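PDB 1F00: intimin from Escherichia coli, which probably serves as an outer-membrane adhesin that binds the translocated receptor Tir on host cells, giving close bacterial attachment. Local coordinates for residues A199-P211 with S272-K282. Residues are numbered along the deposited sequence; the frame is centred on the assembly and turned at random.
Sequences AVNTCKNFGGKLP and SESNAYATCVK
Ala-199 and Ala-278 meet methyl to methyl, CB to CB 3.7 Å, and these smallest of side chains allow helix 199-205 to lie close on strand 276-281: their axes approach to 7.9 Å and run in roughly the same direction, 30° apart. One helical turn on, Cys-203 faces the strand in the same way, its SG resting 3.5 Å from Cys-280 CB. The two sulfurs, Cys-203 SG and Cys-280 SG, stand 4.0 Å apart, too far for a disulfide in this model. Cys-280 SG lies anti to its backbone N (chi1 178°), which carries it toward the turn after the helix and to 3.4 Å from Gly-208 CA, where the absence of a side chain makes room for the sulfur. Beyond the turn, Pro-211 presents its ring obliquely to Val-281, CG to CG2 4.0 Å, an apolar contact of a rigid ring with a branched methyl.

The two hydrogen bonds across the contact are both between backbone atoms. Gly-207, with positive phi, closes the helix in a Schellman motif, and the chain then doubles back into a single antiparallel hydrogen-bonded pair. Lys-209 N donates to Val-281 O over 3.1 Å, and Val-281 N donates back to Lys-209 O over 2.9 Å.

The contact thus fastens a helix and its following loop to the C-terminal strand of the C-type lectin-like domain. Strand 184-190 pairs with strand 276-281, Trp-242 of strand 240-242 packs on Ala-199, and helix 214-224 touches both Pro-211 and Val-281.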
ATOM      1  N   ALA A 199      -1.273   5.943 -37.097  1.00 16.55           N
ATOM      2  CA  ALA A 199      -0.751   5.814 -35.740  1.00 15.88           C
ATOM      3  C   ALA A 199      -0.251   7.175 -35.271  1.00 15.26           C
ATOM      4  O   ALA A 199      -0.459   7.566 -34.125  1.00 16.36           O
ATOM      5  CB  ALA A 199       0.379   4.802 -35.709  1.00 14.77           C
ATOM      6  N   VAL A 200       0.417   7.885 -36.171  1.00 15.66           N
ATOM      7  CA  VAL A 200       0.936   9.215 -35.882  1.00 19.47           C
ATOM      8  C   VAL A 200      -0.207  10.142 -35.460  1.00 20.63           C
ATOM      9  O   VAL A 200      -0.105  10.851 -34.457  1.00 21.49           O
ATOM     10  CB  VAL A 200       1.634   9.810 -37.125  1.00 20.70           C
ATOM     11  CG1 VAL A 200       1.914  11.298 -36.915  1.00 22.96           C
ATOM     12  CG2 VAL A 200       2.928   9.059 -37.396  1.00 20.31           C
ATOM     13  N   ASN A 201      -1.294  10.134 -36.224  1.00 23.25           N
ATOM     14  CA  ASN A 201      -2.439  10.984 -35.913  1.00 23.31           C
ATOM     15  C   ASN A 201      -3.111  10.595 -34.602  1.00 23.26           C
ATOM     16  O   ASN A 201      -3.489  11.460 -33.814  1.00 22.14           O
ATOM     17  CB  ASN A 201      -3.460  10.947 -37.051  1.00 26.53           C
ATOM     18  CG  ASN A 201      -2.928  11.571 -38.327  1.00 33.29           C
ATOM     19  OD1 ASN A 201      -2.146  12.526 -38.282  1.00 35.50           O
ATOM     20  ND2 ASN A 201      -3.362  11.047 -39.473  1.00 32.55           N
ATOM     21  N   THR A 202      -3.261   9.294 -34.373  1.00 19.46           N
ATOM     22  CA  THR A 202      -3.878   8.800 -33.150  1.00 20.46           C
ATOM     23  C   THR A 202      -3.113   9.270 -31.921  1.00 21.89           C
ATOM     24  O   THR A 202      -3.713   9.665 -30.926  1.00 21.37           O
ATOM     25  CB  THR A 202      -3.938   7.269 -33.152  1.00 21.43           C
ATOM     26  OG1 THR A 202      -4.797   6.842 -34.213  1.00 19.29           O
ATOM     27  CG2 THR A 202      -4.469   6.739 -31.824  1.00 22.21           C
ATOM     28  N   CYS A 203      -1.787   9.232 -31.984  1.00 24.51           N
ATOM     29  CA  CYS A 203      -0.984   9.676 -30.852  1.00 24.61           C
ATOM     30  C   CYS A 203      -1.132  11.185 -30.662  1.00 27.67           C
ATOM     31  O   CYS A 203      -1.224  11.671 -29.533  1.00 27.85           O
ATOM     32  CB  CYS A 203       0.485   9.310 -31.068  1.00 23.65           C
ATOM     33  SG  CYS A 203       0.794   7.528 -31.037  1.00 21.01           S
ATOM     34  N   LYS A 204      -1.167  11.922 -31.769  1.00 30.80           N
ATOM     35  CA  LYS A 204      -1.308  13.373 -31.711  1.00 34.23           C
ATOM     36  C   LYS A 204      -2.647  13.760 -31.090  1.00 35.67           C
ATOM     37  O   LYS A 204      -2.726  14.705 -30.303  1.00 34.84           O
ATOM     38  CB  LYS A 204      -1.198  13.974 -33.113  1.00 35.60           C
ATOM     39  CG  LYS A 204      -1.329  15.488 -33.148  1.00 36.43           C
ATOM     40  CD  LYS A 204      -1.145  16.016 -34.559  1.00 39.42           C
ATOM     41  CE  LYS A 204      -1.202  17.536 -34.593  1.00 39.61           C
ATOM     42  NZ  LYS A 204      -0.838  18.068 -35.936  1.00 41.94           N
ATOM     43  N   ASN A 205      -3.698  13.029 -31.444  1.00 36.47           N
ATOM     44  CA  ASN A 205      -5.020  13.315 -30.899  1.00 39.58           C
ATOM     45  C   ASN A 205      -5.092  12.974 -29.415  1.00 39.31           C
ATOM     46  O   ASN A 205      -5.878  13.567 -28.676  1.00 38.98           O
ATOM     47  CB  ASN A 205      -6.100  12.546 -31.663  1.00 41.09           C
ATOM     48  CG  ASN A 205      -6.244  13.025 -33.093  1.00 44.15           C
ATOM     49  OD1 ASN A 205      -6.301  14.229 -33.351  1.00 46.06           O
ATOM     50  ND2 ASN A 205      -6.314  12.086 -34.032  1.00 46.19           N
ATOM     51  N   PHE A 206      -4.273  12.017 -28.986  1.00 38.61           N
ATOM     52  CA  PHE A 206      -4.230  11.614 -27.582  1.00 37.54           C
ATOM     53  C   PHE A 206      -3.282  12.546 -26.838  1.00 36.21           C
ATOM     54  O   PHE A 206      -3.016  12.363 -25.651  1.00 36.87           O
ATOM     55  CB  PHE A 206      -3.738  10.169 -27.446  1.00 39.37           C
ATOM     56  CG  PHE A 206      -4.816   9.130 -27.625  1.00 42.77           C
ATOM     57  CD1 PHE A 206      -5.612   9.113 -28.771  1.00 44.40           C
ATOM     58  CD2 PHE A 206      -5.019   8.152 -26.655  1.00 43.51           C
ATOM     59  CE1 PHE A 206      -6.595   8.134 -28.945  1.00 44.36           C
ATOM     60  CE2 PHE A 206      -5.996   7.170 -26.818  1.00 44.55           C
ATOM     61  CZ  PHE A 206      -6.786   7.161 -27.967  1.00 44.71           C
ATOM     62  N   GLY A 207      -2.772  13.543 -27.554  1.00 34.86           N
ATOM     63  CA  GLY A 207      -1.856  14.500 -26.960  1.00 32.42           C
ATOM     64  C   GLY A 207      -0.487  13.913 -26.674  1.00 31.07           C
ATOM     65  O   GLY A 207       0.261  14.449 -25.857  1.00 31.30           O
ATOM     66  N   GLY A 208      -0.158  12.813 -27.346  1.00 27.78           N
ATOM     67  CA  GLY A 208       1.131  12.177 -27.138  1.00 24.33           C
ATOM     68  C   GLY A 208       1.915  12.075 -28.434  1.00 22.53           C
ATOM     69  O   GLY A 208       1.624  12.788 -29.389  1.00 21.06           O
ATOM     70  N   LYS A 209       2.901  11.180 -28.467  1.00 18.85           N
ATOM     71  CA  LYS A 209       3.735  10.985 -29.655  1.00 19.36           C
ATOM     72  C   LYS A 209       4.022   9.494 -29.844  1.00 17.47           C
ATOM     73  O   LYS A 209       3.803   8.699 -28.935  1.00 16.03           O
ATOM     74  CB  LYS A 209       5.069  11.723 -29.486  1.00 21.10           C
ATOM     75  CG  LYS A 209       4.942  13.199 -29.113  1.00 22.93           C
ATOM     76  CD  LYS A 209       6.308  13.850 -28.946  1.00 27.89           C
ATOM     77  CE  LYS A 209       6.182  15.303 -28.491  1.00 28.35           C
ATOM     78  NZ  LYS A 209       5.338  16.100 -29.440  1.00 30.91           N
ATOM     79  N   LEU A 210       4.507   9.113 -31.024  1.00 16.69           N
ATOM     80  CA  LEU A 210       4.855   7.717 -31.270  1.00 16.92           C
ATOM     81  C   LEU A 210       6.137   7.442 -30.491  1.00 17.54           C
ATOM     82  O   LEU A 210       6.855   8.376 -30.120  1.00 15.39           O
ATOM     83  CB  LEU A 210       5.156   7.471 -32.756  1.00 19.74           C
ATOM     84  CG  LEU A 210       4.041   7.172 -33.763  1.00 18.46           C
ATOM     85  CD1 LEU A 210       4.648   6.955 -35.138  1.00 20.88           C
ATOM     86  CD2 LEU A 210       3.280   5.939 -33.332  1.00 14.92           C
ATOM     87  N   PRO A 211       6.425   6.161 -30.201  1.00 16.01           N
ATOM     88  CA  PRO A 211       7.664   5.880 -29.475  1.00 17.52           C
ATOM     89  C   PRO A 211       8.760   6.440 -30.391  1.00 17.07           C
ATOM     90  O   PRO A 211       8.658   6.330 -31.612  1.00 16.79           O
ATOM     91  CB  PRO A 211       7.684   4.353 -29.414  1.00 16.29           C
ATOM     92  CG  PRO A 211       6.224   4.015 -29.314  1.00 14.40           C
ATOM     93  CD  PRO A 211       5.596   4.946 -30.331  1.00 15.32           C
ATOM     94  N   SER A 272       2.708   2.024 -45.269  1.00 20.48           N
ATOM     95  CA  SER A 272       1.389   2.304 -45.825  1.00 21.81           C
ATOM     96  C   SER A 272       0.364   1.206 -45.567  1.00 21.73           C
ATOM     97  O   SER A 272      -0.773   1.301 -46.027  1.00 21.16           O
ATOM     98  CB  SER A 272       1.492   2.561 -47.332  1.00 22.84           C
ATOM     99  OG  SER A 272       1.934   1.401 -48.011  1.00 24.03           O
ATOM    100  N   GLU A 273       0.765   0.167 -44.840  1.00 21.96           N
ATOM    101  CA  GLU A 273      -0.133  -0.940 -44.514  1.00 23.34           C
ATOM    102  C   GLU A 273      -0.406  -0.973 -43.008  1.00 22.58           C
ATOM    103  O   GLU A 273       0.374  -0.441 -42.224  1.00 22.23           O
ATOM    104  CB  GLU A 273       0.489  -2.275 -44.917  1.00 23.95           C
ATOM    105  CG  GLU A 273       1.010  -2.343 -46.339  1.00 30.31           C
ATOM    106  CD  GLU A 273       1.374  -3.761 -46.740  1.00 31.79           C
ATOM    107  OE1 GLU A 273       2.084  -4.442 -45.962  1.00 31.20           O
ATOM    108  OE2 GLU A 273       0.953  -4.193 -47.834  1.00 34.69           O
ATOM    109  N   SER A 274      -1.509  -1.600 -42.607  1.00 23.03           N
ATOM    110  CA  SER A 274      -1.849  -1.694 -41.186  1.00 22.34           C
ATOM    111  C   SER A 274      -1.122  -2.905 -40.593  1.00 20.50           C
ATOM    112  O   SER A 274      -1.727  -3.929 -40.257  1.00 20.77           O
ATOM    113  CB  SER A 274      -3.366  -1.823 -41.017  1.00 24.64           C
ATOM    114  OG  SER A 274      -3.881  -2.845 -41.849  1.00 28.96           O
ATOM    115  N   ASN A 275       0.192  -2.753 -40.466  1.00 17.57           N
ATOM    116  CA  ASN A 275       1.089  -3.786 -39.970  1.00 18.01           C
ATOM    117  C   ASN A 275       1.367  -3.751 -38.467  1.00 18.68           C
ATOM    118  O   ASN A 275       1.988  -4.665 -37.931  1.00 18.50           O
ATOM    119  CB  ASN A 275       2.417  -3.694 -40.731  1.00 19.95           C
ATOM    120  CG  ASN A 275       2.308  -4.195 -42.161  1.00 20.80           C
ATOM    121  OD1 ASN A 275       2.993  -3.705 -43.067  1.00 19.63           O
ATOM    122  ND2 ASN A 275       1.454  -5.192 -42.369  1.00 17.52           N
ATOM    123  N   ALA A 276       0.912  -2.711 -37.780  1.00 18.08           N
ATOM    124  CA  ALA A 276       1.166  -2.627 -36.350  1.00 15.96           C
ATOM    125  C   ALA A 276       0.123  -1.821 -35.600  1.00 15.85           C
ATOM    126  O   ALA A 276      -0.722  -1.168 -36.205  1.00 15.50           O
ATOM    127  CB  ALA A 276       2.554  -2.032 -36.109  1.00 15.42           C
ATOM    128  N   TYR A 277       0.189  -1.891 -34.272  1.00 14.54           N
ATOM    129  CA  TYR A 277      -0.727  -1.159 -33.412  1.00 15.74           C
ATOM    130  C   TYR A 277      -0.154   0.215 -33.112  1.00 17.14           C
ATOM    131  O   TYR A 277       1.058   0.417 -33.186  1.00 14.59           O
ATOM    132  CB  TYR A 277      -0.941  -1.904 -32.096  1.00 15.79           C
ATOM    133  CG  TYR A 277      -1.689  -3.195 -32.258  1.00 18.54           C
ATOM    134  CD1 TYR A 277      -1.014  -4.412 -32.353  1.00 17.29           C
ATOM    135  CD2 TYR A 277      -3.081  -3.200 -32.359  1.00 18.75           C
ATOM    136  CE1 TYR A 277      -1.711  -5.606 -32.544  1.00 19.16           C
ATOM    137  CE2 TYR A 277      -3.787  -4.386 -32.556  1.00 20.05           C
ATOM    138  CZ  TYR A 277      -3.096  -5.582 -32.647  1.00 22.09           C
ATOM    139  OH  TYR A 277      -3.792  -6.750 -32.845  1.00 23.67           O
ATOM    140  N   ALA A 278      -1.032   1.158 -32.784  1.00 16.23           N
ATOM    141  CA  ALA A 278      -0.593   2.492 -32.445  1.00 15.99           C
ATOM    142  C   ALA A 278      -0.428   2.529 -30.931  1.00 16.29           C
ATOM    143  O   ALA A 278      -1.403   2.393 -30.184  1.00 16.08           O
ATOM    144  CB  ALA A 278      -1.620   3.528 -32.892  1.00 16.27           C
ATOM    145  N   THR A 279       0.814   2.665 -30.485  1.00 14.69           N
ATOM    146  CA  THR A 279       1.104   2.756 -29.065  1.00 15.67           C
ATOM    147  C   THR A 279       1.617   4.168 -28.849  1.00 16.45           C
ATOM    148  O   THR A 279       2.620   4.575 -29.433  1.00 16.38           O
ATOM    149  CB  THR A 279       2.159   1.716 -28.615  1.00 17.23           C
ATOM    150  OG1 THR A 279       1.558   0.416 -28.597  1.00 16.50           O
ATOM    151  CG2 THR A 279       2.668   2.037 -27.211  1.00 18.43           C
ATOM    152  N   CYS A 280       0.901   4.921 -28.023  1.00 15.16           N
ATOM    153  CA  CYS A 280       1.248   6.305 -27.746  1.00 16.77           C
ATOM    154  C   CYS A 280       2.030   6.485 -26.446  1.00 16.55           C
ATOM    155  O   CYS A 280       1.800   5.777 -25.468  1.00 15.66           O
ATOM    156  CB  CYS A 280      -0.035   7.143 -27.697  1.00 21.40           C
ATOM    157  SG  CYS A 280       0.202   8.888 -27.295  1.00 25.71           S
ATOM    158  N   VAL A 281       2.959   7.438 -26.456  1.00 15.02           N
ATOM    159  CA  VAL A 281       3.762   7.756 -25.282  1.00 15.66           C
ATOM    160  C   VAL A 281       3.319   9.151 -24.833  1.00 18.85           C
ATOM    161  O   VAL A 281       3.471  10.121 -25.577  1.00 16.19           O
ATOM    162  CB  VAL A 281       5.264   7.791 -25.615  1.00 14.00           C
ATOM    163  CG1 VAL A 281       6.071   8.077 -24.345  1.00 15.39           C
ATOM    164  CG2 VAL A 281       5.696   6.459 -26.229  1.00 14.35           C
ATOM    165  N   LYS A 282       2.761   9.232 -23.627  1.00 21.76           N
ATOM    166  CA  LYS A 282       2.260  10.487 -23.056  1.00 23.95           C
ATOM    167  C   LYS A 282       3.077  10.953 -21.853  1.00 23.42           C
ATOM    168  O   LYS A 282       3.164  12.181 -21.641  1.00 24.66           O
ATOM    169  CB  LYS A 282       0.801  10.319 -22.621  1.00 26.49           C
ATOM    170  CG  LYS A 282      -0.210  10.351 -23.748  1.00 31.96           C
ATOM    171  CD  LYS A 282      -1.561   9.798 -23.287  1.00 31.65           C
ATOM    172  CE  LYS A 282      -2.051  10.458 -22.000  1.00 33.70           C
ATOM    173  NZ  LYS A 282      -2.368  11.902 -22.152  1.00 30.95           N
ATOM    174  OXT LYS A 282       3.595  10.086 -21.121  1.00 20.68           O
TER